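Local structure of galactonate dehydratase (Zobellia galactanivorans, 5OLC) at residues A[38-43]-A[65-70]; A[184-189]-A[222-227]. The protein belongs to the enolase superfamily, pairing an N-terminal capping domain of the mandelate racemase/muconate lactonizing enzyme type with a C-terminal domain of the TIM-barrel kind. All coordinates share one frame; numbering follows the deposited sequence.

In the fold
Each of the two domains holds one of these contacts. Contact 1 packs helix 60-70 onto the antiparallel three-stranded sheet of the N-terminal domain; contact 2, later in the chain, sets helix 179-193 against residues 222-227, which lead into a strand of the barrel. Their centres are about 38 Å apart, their nearest atoms about 21 Å, and they lie on opposite sides of the chain's centre, with the centre of contact 1 about 17 Å, and that of contact 2 about 23 Å, from it. Both are apolar, without a hydrogen bond between their segments. In enolase-superfamily enzymes the active site opens at the C-terminal ends of the barrel strands, whereas contact 2 gathers where strand 224-228 begins.

Contact 1. Residues A[38-43]-A[65-70]; sequences KICIVK and SGIDFF
The carbonyl O of Ile67 is hydrogen-bonded to OG1 of Thr71, while the side chain of the same residue reaches out of helix 60-70 to Cys40 and Val42 on the strand. No hydrogen bond joins the two segments. Ile67 and Val42 meet tip to tip: Ile67 CG2 lies 3.7 Å from Val42 CG1, and Val42 CG1 is also 3.8 Å from Ile67 CD1. One methyl of the valine thus faces both branches of the isoleucine. The longer branch also serves the second strand residue, for Ile67 CD1 sits 3.8 Å from Cys40 SG. With chi1 at 175°, the sulfur extends opposite the cysteine's own backbone N, a setting that brings it to the CD1 end of Ile67. All three residues are buried, and the alternation of the strand brings Cys40 and Val42 out on the helix side, whereas Ile41 points away from the helix; its side chain touches Trp53 and Glu55 of the adjoining strand 51-56. Around these three residues, Ile14 of strand 11-22 touches both Val42 and Ile67, and Ala108 of helix 101-120 touches Val42. Strand 36-46 runs through the middle of the antiparallel sheet, between strands 11-22 and 51-56, and helix 60-70 packs across one face of it.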
# COMPACT_ATOMS: atom_id res chain seq x y z
N LYS A 38 19.12 40.67 10.30
CA LYS A 38 19.41 40.38 11.71
C LYS A 38 19.76 38.89 11.81
O LYS A 38 18.90 38.03 11.60
CB LYS A 38 18.22 40.72 12.60
CG LYS A 38 18.44 41.90 13.53
CD LYS A 38 17.15 42.32 14.27
CE LYS A 38 16.35 43.38 13.55
NZ LYS A 38 16.97 44.72 13.66
N ILE A 39 21.05 38.59 12.08
CA ILE A 39 21.49 37.20 12.24
C ILE A 39 22.10 37.02 13.64
O ILE A 39 22.66 37.97 14.19
CB ILE A 39 22.40 36.64 11.07
CG1 ILE A 39 23.87 36.70 11.39
CG2 ILE A 39 22.12 37.26 9.68
CD1 ILE A 39 24.36 35.47 11.51
N CYS A 40 21.93 35.84 14.22
CA CYS A 40 22.48 35.48 15.53
C CYS A 40 23.70 34.57 15.30
O CYS A 40 23.67 33.73 14.40
CB CYS A 40 21.43 34.81 16.41
SG CYS A 40 22.07 34.21 18.00
N ILE A 41 24.77 34.75 16.10
CA ILE A 41 26.06 34.04 16.05
C ILE A 41 26.44 33.64 17.51
O ILE A 41 26.05 34.35 18.43
CB ILE A 41 27.10 35.07 15.48
CG1 ILE A 41 26.82 35.49 14.02
CG2 ILE A 41 28.53 34.65 15.65
CD1 ILE A 41 27.26 34.60 12.90
N VAL A 42 27.20 32.55 17.73
CA VAL A 42 27.68 32.12 19.06
C VAL A 42 29.19 31.97 19.11
O VAL A 42 29.80 31.57 18.12
CB VAL A 42 27.10 30.80 19.60
CG1 VAL A 42 26.11 31.01 20.73
CG2 VAL A 42 26.56 29.91 18.49
N LYS A 43 29.76 32.15 20.32
CA LYS A 43 31.15 31.91 20.63
C LYS A 43 31.17 31.07 21.92
O LYS A 43 30.80 31.55 23.00
CB LYS A 43 31.94 33.21 20.80
CG LYS A 43 33.46 33.03 20.82
CD LYS A 43 34.08 34.18 21.56
CE LYS A 43 35.54 34.35 21.26
NZ LYS A 43 36.01 35.74 21.51
N SER A 65 17.70 33.60 22.37
CA SER A 65 17.09 33.21 23.64
C SER A 65 17.16 31.70 23.78
O SER A 65 17.21 31.19 24.91
CB SER A 65 15.65 33.68 23.70
OG SER A 65 15.62 35.09 23.60
N GLY A 66 17.13 31.01 22.63
CA GLY A 66 17.21 29.56 22.54
C GLY A 66 18.53 29.08 23.11
O GLY A 66 18.53 28.24 24.01
N ILE A 67 19.65 29.70 22.64
CA ILE A 67 21.01 29.41 23.11
C ILE A 67 21.05 29.60 24.64
O ILE A 67 21.51 28.70 25.34
CB ILE A 67 22.06 30.26 22.38
CG1 ILE A 67 22.19 29.83 20.91
CG2 ILE A 67 23.40 30.20 23.11
CD1 ILE A 67 22.37 30.93 19.93
N ASP A 68 20.47 30.74 25.13
CA ASP A 68 20.35 31.07 26.56
C ASP A 68 19.61 29.98 27.34
O ASP A 68 19.88 29.79 28.54
CB ASP A 68 19.61 32.40 26.75
CG ASP A 68 20.29 33.67 26.25
OD1 ASP A 68 21.46 33.60 25.83
OD2 ASP A 68 19.65 34.74 26.32
N PHE A 69 18.67 29.27 26.67
CA PHE A 69 17.90 28.19 27.28
C PHE A 69 18.77 26.98 27.60
O PHE A 69 18.67 26.44 28.69
CB PHE A 69 16.66 27.80 26.43
CG PHE A 69 15.97 26.54 26.91
CD1 PHE A 69 15.12 26.57 28.02
CD2 PHE A 69 16.17 25.33 26.27
CE1 PHE A 69 14.50 25.40 28.47
CE2 PHE A 69 15.55 24.16 26.72
CZ PHE A 69 14.72 24.21 27.82
N PHE A 70 19.64 26.59 26.64
CA PHE A 70 20.55 25.45 26.77
C PHE A 70 21.81 25.76 27.52
O PHE A 70 22.47 24.82 28.00
CB PHE A 70 20.94 24.88 25.39
CG PHE A 70 19.78 24.44 24.53
CD1 PHE A 70 18.96 23.38 24.93
CD2 PHE A 70 19.52 25.07 23.32
CE1 PHE A 70 17.89 22.98 24.14
CE2 PHE A 70 18.45 24.66 22.53
CZ PHE A 70 17.65 23.62 22.94

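Contact 2. Residues A[184-189]-A[222-227]; sequences KYIAAI and FDISWF
Phe222 turns one face of its ring toward the helix backbone at Ala187, and it gives the largest single share of the buried surface, divided between Ala187 and Ile186. Ala187 CA stands 4.2 Å from the centroid of the Phe222 ring, 29° off the ring normal, an off-centre CH-pi contact. The alanine methyl sits over toward the far end of the ring, with Ala187 CB 3.7 Å from Phe222 CE1. The torsion of the phenylalanine (chi1 -51°) sets CG opposite its own carbonyl carbon, and this setting places the ring against the helix. Nearer the root of that side chain Ile186 comes in, crossing Phe222 at about a right angle; its CG2 is 4.0 Å from Phe222 CB. The same methyl continues to Ile224, where Ile186 CG2 and Ile224 CD1 are 3.8 Å apart, again between side chains that cross nearly square. Ile186 and Ile224 are buried, and Ile186 also touches Met173 of strand 170-174, on the barrel side. Ala187 and Phe222 pack just as closely but are partly exposed, and they form the solvent-side margin. With methyls and an aromatic ring as partners and no hydrogen bond between the segments, the contact probably rests on dispersion and the exclusion of water, relying on fit of shape more than on bond direction.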
# COMPACT_ATOMS: atom_id res chain seq x y z
N LYS A 184 9.38 35.62 -18.56
CA LYS A 184 9.90 36.79 -19.27
C LYS A 184 11.35 37.07 -18.82
O LYS A 184 12.21 37.35 -19.66
CB LYS A 184 8.98 38.00 -19.00
CG LYS A 184 9.45 39.35 -19.52
CD LYS A 184 8.90 40.45 -18.62
CE LYS A 184 9.29 41.84 -19.05
NZ LYS A 184 9.06 42.82 -17.95
N TYR A 185 11.61 36.96 -17.50
CA TYR A 185 12.92 37.20 -16.88
C TYR A 185 13.90 36.03 -17.03
O TYR A 185 15.08 36.27 -17.27
CB TYR A 185 12.77 37.64 -15.41
CG TYR A 185 12.14 39.00 -15.20
CD1 TYR A 185 12.05 39.93 -16.23
CD2 TYR A 185 11.69 39.39 -13.94
CE1 TYR A 185 11.48 41.19 -16.03
CE2 TYR A 185 11.13 40.65 -13.72
CZ TYR A 185 11.03 41.55 -14.77
OH TYR A 185 10.47 42.79 -14.56
N ILE A 186 13.40 34.76 -16.91
CA ILE A 186 14.19 33.53 -17.07
C ILE A 186 14.74 33.49 -18.50
O ILE A 186 15.89 33.12 -18.71
CB ILE A 186 13.39 32.24 -16.70
CG1 ILE A 186 12.95 32.27 -15.22
CG2 ILE A 186 14.21 30.96 -16.98
CD1 ILE A 186 11.70 31.45 -14.89
N ALA A 187 13.92 33.94 -19.48
CA ALA A 187 14.30 34.04 -20.89
C ALA A 187 15.44 35.04 -21.07
O ALA A 187 16.38 34.75 -21.81
CB ALA A 187 13.10 34.47 -21.72
N ALA A 188 15.37 36.19 -20.36
CA ALA A 188 16.35 37.28 -20.41
C ALA A 188 17.70 36.89 -19.84
O ALA A 188 18.72 37.17 -20.47
CB ALA A 188 15.80 38.50 -19.69
N ILE A 189 17.71 36.23 -18.66
CA ILE A 189 18.93 35.80 -17.98
C ILE A 189 19.63 34.69 -18.78
O ILE A 189 20.85 34.78 -18.96
CB ILE A 189 18.70 35.44 -16.48
CG1 ILE A 189 20.02 35.09 -15.75
CG2 ILE A 189 17.65 34.37 -16.30
CD1 ILE A 189 19.94 35.12 -14.23
N PHE A 222 14.52 26.58 -21.25
CA PHE A 222 15.65 27.40 -20.82
C PHE A 222 16.72 26.62 -20.03
O PHE A 222 17.58 27.25 -19.41
CB PHE A 222 15.15 28.64 -20.05
CG PHE A 222 14.07 29.41 -20.77
CD1 PHE A 222 14.37 30.19 -21.89
CD2 PHE A 222 12.75 29.35 -20.35
CE1 PHE A 222 13.37 30.88 -22.57
CE2 PHE A 222 11.75 30.05 -21.03
CZ PHE A 222 12.06 30.82 -22.13
N ASP A 223 16.69 25.26 -20.11
CA ASP A 223 17.61 24.34 -19.43
C ASP A 223 17.82 24.71 -17.95
O ASP A 223 18.85 25.29 -17.57
CB ASP A 223 18.95 24.19 -20.19
CG ASP A 223 19.99 23.30 -19.52
OD1 ASP A 223 19.79 22.06 -19.50
OD2 ASP A 223 21.01 23.84 -19.02
N ILE A 224 16.81 24.40 -17.12
CA ILE A 224 16.89 24.70 -15.69
C ILE A 224 17.48 23.51 -14.95
O ILE A 224 16.95 22.40 -15.06
CB ILE A 224 15.56 25.24 -15.09
CG1 ILE A 224 15.01 26.44 -15.90
CG2 ILE A 224 15.70 25.56 -13.60
CD1 ILE A 224 16.00 27.64 -16.22
N SER A 225 18.59 23.75 -14.23
CA SER A 225 19.30 22.73 -13.46
C SER A 225 18.46 22.16 -12.31
O SER A 225 18.53 20.96 -12.07
CB SER A 225 20.66 23.23 -13.00
OG SER A 225 21.46 23.49 -14.14
N TRP A 226 17.64 23.00 -11.65
CA TRP A 226 16.70 22.56 -10.62
C TRP A 226 15.71 23.66 -10.19
O TRP A 226 15.97 24.85 -10.38
CB TRP A 226 17.38 21.90 -9.38
CG TRP A 226 17.99 22.82 -8.37
CD1 TRP A 226 17.33 23.67 -7.53
CD2 TRP A 226 19.37 22.87 -7.98
NE1 TRP A 226 18.22 24.30 -6.70
CE2 TRP A 226 19.48 23.84 -6.96
CE3 TRP A 226 20.53 22.25 -8.46
CZ2 TRP A 226 20.71 24.18 -6.39
CZ3 TRP A 226 21.75 22.58 -7.88
CH2 TRP A 226 21.83 23.53 -6.85
N PHE A 227 14.57 23.23 -9.61
CA PHE A 227 13.53 24.09 -9.07
C PHE A 227 13.51 23.92 -7.55
O PHE A 227 13.14 22.87 -7.03
CB PHE A 227 12.17 23.78 -9.73
CG PHE A 227 11.04 24.77 -9.51
CD1 PHE A 227 11.23 25.92 -8.75
CD2 PHE A 227 9.78 24.55 -10.07
CE1 PHE A 227 10.19 26.82 -8.54
CE2 PHE A 227 8.74 25.46 -9.87
CZ PHE A 227 8.95 26.59 -9.10